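Local coordinates for protein shikimate 5-dehydrogenase AroE (5-dehydroshikimate reductase) (Mycobacterium tuberculosis, PDB 4P4G) that probably catalyses the NADP-dependent reduction of 3-dehydroshikimate to shikimate, the fourth step of the pathway leading to chorismate, at residues A[48-53]-A[71-75]; A[204-210]-A[222-226]. All coordinates share one frame; numbering follows the deposited sequence.

The two contacts belong to different halves of a two-domain dehydrogenase and come one after the other along the chain. Interaction 1 pairs helices 48-53 and 69-75, which lie against the mixed sheet of the substrate-binding domain. Interaction 2 joins the approach to strand 209-212 with helix 221-229, at the edge region of the parallel sheet, which is consistent with the Rossmann-type NADP-binding domain of this family. The centres of interactions 1 and 2 are about 36 Å apart and lie on opposite sides of the chain's centre; the nearest atoms of interactions 1 and 2 are about 25 Å apart. They share no sheet: one packs helix on helix, the other a turn and strand on a helix, and both are apolar.

Interaction 1: residues A[48-53]-A[71-75]; sequences LPVVVG and AALRF
F75 is a knob that fits into a hole formed by L48, P49, V52 and G53, and this aromatic side chain is the main element of the packing between helices 48-53 and 71-75, with L48 second. Its CG lies anti to the backbone N (chi1 169°), which carries the ring across the gap to the other helix. V52 makes the tightest approach, its CG1 lying 3.4 Å from CE2 of F75. On the CD1 side of the ring the partner is P49, whose CA is 3.8 Å from F75 CD1; proline suits this first turn of a helix, where its missing N-H costs no bond. G53 brings only backbone up to the ring, its N standing 4.2 Å from F75 CZ.

At the base of the F75 side chain and along L48 the packing is aliphatic, with the leucine methyls also lying against the backbone of A71 and A72. CD2 of L48 lies 4.0 Å from CB of F75, and its CD1 is 4.2 Å from CB of A72. The small side chains of A71 and A72 let the leucine come up to the helix backbone, yet the helix axes remain 10.3 Å apart, crossing at -58°, a spacing that the large F75 bridges.

Both helices rest on the mixed sheet of the substrate-binding domain: L48 and A72 touch V64 of strand 59-64, while V52 reaches L11 of strand 7-12. F75 also meets the ring of W99 on strand 98-102.

Interaction 2: residues A[204-210]-A[222-226]; sequences LAAIPVL and LAAAV
This is a buried, apolar contact within a beta-alpha-beta unit, where the turn leading into strand 209-212 and the start of that strand wrap around one side of helix 221-229. V226 is enclosed by turn and strand together. Its CG2 lies 3.9 Å from CG2 of I207 and also meets CD2 of L210, while CG1 faces the carbonyl O of I207 at 3.8 Å. A branched valine suits this position because its two methyls fill two directions at once.

L210 points from the strand toward the helix and spreads its methyls: CD2 comes within 3.6 Å of CA of A223, and CD1 meets CD2 of L222 at 3.8 Å. In L222, CG anti to the backbone N (chi1 -179°) swings the branch in, so that one methyl reaches L210 and the other, CD1, lies 3.7 Å from CB of L204, these two side chains crossing at about a right angle. The small side chain of A205 lets the turn approach the helix backbone, with its CB 3.7 Å from A225 O and its CA 4.2 Å from V226 CA; the methyl of A225 lies beside it.

The turn closes on itself through I207 N to L204 O, V226 N bonds L222 O within the helix, and P208, V209 and L210 bond to neighbouring strands. These backbone bonds stay within turn, helix or sheet, so cohesion across the contact rests on close-fitting aliphatic surfaces.

Interaction 1: residues A[48-53]-A[71-75]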
loop_
_atom_site.group_PDB
_atom_site.type_symbol
_atom_site.label_atom_id
_atom_site.label_comp_id
_atom_site.label_asym_id
_atom_site.label_seq_id
_atom_site.Cartn_x
_atom_site.Cartn_y
_atom_site.Cartn_z
ATOM N N LEU A 48 -0.761 -17.791 -5.967
ATOM C CA LEU A 48 -0.359 -17.537 -4.580
ATOM C C LEU A 48 -0.543 -18.723 -3.609
ATOM O O LEU A 48 0.391 -19.051 -2.864
ATOM C CB LEU A 48 -0.982 -16.233 -4.045
ATOM C CG LEU A 48 -0.555 -15.751 -2.659
ATOM C CD1 LEU A 48 -0.611 -14.236 -2.585
ATOM C CD2 LEU A 48 -1.430 -16.354 -1.565
ATOM N N PRO A 49 -1.726 -19.375 -3.603
ATOM C CA PRO A 49 -1.891 -20.476 -2.644
ATOM C C PRO A 49 -0.912 -21.628 -2.864
ATOM O O PRO A 49 -0.475 -22.226 -1.890
ATOM C CB PRO A 49 -3.322 -20.966 -2.911
ATOM C CG PRO A 49 -4.025 -19.779 -3.480
ATOM C CD PRO A 49 -2.986 -19.070 -4.309
ATOM N N VAL A 50 -0.577 -21.931 -4.116
ATOM C CA VAL A 50 0.359 -23.029 -4.379
ATOM C C VAL A 50 1.804 -22.622 -4.044
ATOM O O VAL A 50 2.581 -23.420 -3.503
ATOM C CB VAL A 50 0.240 -23.547 -5.821
ATOM C CG1 VAL A 50 1.375 -24.517 -6.129
ATOM C CG2 VAL A 50 -1.097 -24.251 -6.011
ATOM N N VAL A 51 2.158 -21.379 -4.344
ATOM C CA VAL A 51 3.474 -20.870 -3.962
ATOM C C VAL A 51 3.655 -20.865 -2.435
ATOM O O VAL A 51 4.594 -21.470 -1.900
ATOM C CB VAL A 51 3.713 -19.468 -4.538
ATOM C CG1 VAL A 51 4.970 -18.856 -3.944
ATOM C CG2 VAL A 51 3.805 -19.540 -6.074
ATOM N N VAL A 52 2.745 -20.203 -1.730
ATOM C CA VAL A 52 2.863 -20.121 -0.271
ATOM C C VAL A 52 2.691 -21.484 0.396
ATOM O O VAL A 52 3.388 -21.805 1.366
ATOM C CB VAL A 52 1.881 -19.100 0.336
ATOM C CG1 VAL A 52 2.112 -18.981 1.840
ATOM C CG2 VAL A 52 2.057 -17.742 -0.302
ATOM N N GLY A 53 1.785 -22.300 -0.143
ATOM C CA GLY A 53 1.537 -23.627 0.399
ATOM C C GLY A 53 2.728 -24.553 0.246
ATOM O O GLY A 53 2.798 -25.607 0.880
ATOM N N ALA A 71 -6.117 -12.302 -2.809
ATOM C CA ALA A 71 -5.809 -13.725 -2.702
ATOM C C ALA A 71 -5.135 -14.033 -1.360
ATOM O O ALA A 71 -5.395 -15.070 -0.761
ATOM C CB ALA A 71 -4.930 -14.164 -3.854
ATOM N N ALA A 72 -4.262 -13.131 -0.912
ATOM C CA ALA A 72 -3.547 -13.309 0.354
ATOM C C ALA A 72 -4.511 -13.357 1.529
ATOM O O ALA A 72 -4.373 -14.201 2.413
ATOM C CB ALA A 72 -2.502 -12.199 0.554
ATOM N N LEU A 73 -5.487 -12.450 1.551
ATOM C CA LEU A 73 -6.478 -12.439 2.620
ATOM C C LEU A 73 -7.255 -13.752 2.651
ATOM O O LEU A 73 -7.457 -14.348 3.713
ATOM C CB LEU A 73 -7.458 -11.280 2.437
ATOM C CG LEU A 73 -8.441 -11.150 3.603
ATOM C CD1 LEU A 73 -7.919 -10.164 4.609
ATOM C CD2 LEU A 73 -9.833 -10.757 3.127
ATOM N N ARG A 74 -7.686 -14.208 1.484
ATOM C CA ARG A 74 -8.475 -15.435 1.420
ATOM C C ARG A 74 -7.676 -16.668 1.837
ATOM O O ARG A 74 -8.230 -17.620 2.412
ATOM C CB ARG A 74 -9.008 -15.647 0.008
ATOM C CG ARG A 74 -10.062 -14.644 -0.400
ATOM C CD ARG A 74 -10.693 -15.077 -1.709
ATOM N NE ARG A 74 -9.723 -15.247 -2.791
ATOM C CZ ARG A 74 -9.420 -14.307 -3.681
ATOM N NH1 ARG A 74 -9.986 -13.110 -3.613
ATOM N NH2 ARG A 74 -8.541 -14.569 -4.646
ATOM N N PHE A 75 -6.388 -16.664 1.515
ATOM C CA PHE A 75 -5.535 -17.829 1.739
ATOM C C PHE A 75 -5.318 -18.082 3.226
ATOM O O PHE A 75 -5.310 -19.231 3.681
ATOM C CB PHE A 75 -4.188 -17.630 1.041
ATOM C CG PHE A 75 -3.152 -18.652 1.429
ATOM C CD1 PHE A 75 -3.182 -19.926 0.879
ATOM C CD2 PHE A 75 -2.145 -18.332 2.335
ATOM C CE1 PHE A 75 -2.227 -20.875 1.232
ATOM C CE2 PHE A 75 -1.194 -19.275 2.695
ATOM C CZ PHE A 75 -1.232 -20.542 2.136
#

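Interaction 2: residues A[204-210]-A[222-226]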
loop_
_atom_site.group_PDB
_atom_site.type_symbol
_atom_site.label_atom_id
_atom_site.label_comp_id
_atom_site.label_asym_id
_atom_site.label_seq_id
_atom_site.Cartn_x
_atom_site.Cartn_y
_atom_site.Cartn_z
ATOM N N LEU A 204 -5.873 16.554 -12.140
ATOM C CA LEU A 204 -5.452 16.215 -10.782
ATOM C C LEU A 204 -4.332 17.117 -10.241
ATOM O O LEU A 204 -4.117 17.169 -9.031
ATOM C CB LEU A 204 -5.017 14.750 -10.724
ATOM C CG LEU A 204 -6.042 13.669 -11.082
ATOM C CD1 LEU A 204 -5.301 12.349 -11.295
ATOM C CD2 LEU A 204 -7.092 13.536 -9.999
ATOM N N ALA A 205 -3.644 17.838 -11.128
ATOM C CA ALA A 205 -2.419 18.567 -10.759
ATOM C C ALA A 205 -2.633 19.596 -9.660
ATOM O O ALA A 205 -1.692 19.972 -8.959
ATOM C CB ALA A 205 -1.806 19.231 -11.980
ATOM N N ALA A 206 -3.874 20.058 -9.523
ATOM C CA ALA A 206 -4.214 21.112 -8.574
ATOM C C ALA A 206 -4.323 20.655 -7.118
ATOM O O ALA A 206 -4.582 21.473 -6.238
ATOM C CB ALA A 206 -5.500 21.803 -9.005
ATOM N N ILE A 207 -4.127 19.366 -6.862
ATOM C CA ILE A 207 -4.252 18.853 -5.492
ATOM C C ILE A 207 -3.077 19.348 -4.649
ATOM O O ILE A 207 -1.930 19.352 -5.114
ATOM C CB ILE A 207 -4.334 17.310 -5.466
ATOM C CG1 ILE A 207 -4.883 16.802 -4.131
ATOM C CG2 ILE A 207 -2.987 16.665 -5.757
ATOM C CD1 ILE A 207 -6.389 16.853 -4.056
ATOM N N PRO A 208 -3.354 19.779 -3.407
ATOM C CA PRO A 208 -2.290 20.326 -2.554
ATOM C C PRO A 208 -1.239 19.299 -2.117
ATOM O O PRO A 208 -0.070 19.660 -1.925
ATOM C CB PRO A 208 -3.061 20.837 -1.328
ATOM C CG PRO A 208 -4.454 21.105 -1.842
ATOM C CD PRO A 208 -4.697 20.023 -2.844
ATOM N N VAL A 209 -1.656 18.049 -1.922
ATOM C CA VAL A 209 -0.756 16.982 -1.475
ATOM C C VAL A 209 -1.073 15.710 -2.247
ATOM O O VAL A 209 -2.247 15.333 -2.376
ATOM C CB VAL A 209 -0.932 16.670 0.029
ATOM C CG1 VAL A 209 0.054 15.584 0.484
ATOM C CG2 VAL A 209 -0.765 17.908 0.879
ATOM N N LEU A 210 -0.033 15.054 -2.758
ATOM C CA LEU A 210 -0.170 13.792 -3.480
ATOM C C LEU A 210 0.665 12.722 -2.812
ATOM O O LEU A 210 1.875 12.902 -2.609
ATOM C CB LEU A 210 0.338 13.935 -4.918
ATOM C CG LEU A 210 0.683 12.620 -5.641
ATOM C CD1 LEU A 210 -0.576 11.798 -5.950
ATOM C CD2 LEU A 210 1.484 12.883 -6.925
ATOM N N LEU A 222 1.841 11.902 -13.110
ATOM C CA LEU A 222 1.014 12.548 -12.096
ATOM C C LEU A 222 1.854 13.332 -11.097
ATOM O O LEU A 222 1.540 14.473 -10.773
ATOM C CB LEU A 222 0.180 11.504 -11.357
ATOM C CG LEU A 222 -0.740 12.098 -10.288
ATOM C CD1 LEU A 222 -1.655 13.148 -10.912
ATOM C CD2 LEU A 222 -1.542 11.009 -9.588
ATOM N N ALA A 223 2.925 12.715 -10.605
ATOM C CA ALA A 223 3.832 13.379 -9.668
ATOM C C ALA A 223 4.496 14.607 -10.293
ATOM O O ALA A 223 4.648 15.633 -9.638
ATOM C CB ALA A 223 4.874 12.400 -9.152
ATOM N N ALA A 224 4.890 14.510 -11.563
ATOM C CA ALA A 224 5.487 15.660 -12.243
ATOM C C ALA A 224 4.505 16.818 -12.354
ATOM O O ALA A 224 4.890 17.980 -12.238
ATOM C CB ALA A 224 6.003 15.266 -13.620
ATOM N N ALA A 225 3.241 16.489 -12.607
ATOM C CA ALA A 225 2.190 17.491 -12.765
ATOM C C ALA A 225 1.895 18.229 -11.460
ATOM O O ALA A 225 1.840 19.460 -11.425
ATOM C CB ALA A 225 0.922 16.826 -13.306
ATOM N N VAL A 226 1.673 17.466 -10.394
ATOM C CA VAL A 226 1.434 18.040 -9.068
ATOM C C VAL A 226 2.629 18.877 -8.616
ATOM O O VAL A 226 2.465 20.004 -8.152
ATOM C CB VAL A 226 1.138 16.929 -8.028
ATOM C CG1 VAL A 226 1.072 17.502 -6.624
ATOM C CG2 VAL A 226 -0.165 16.224 -8.366
#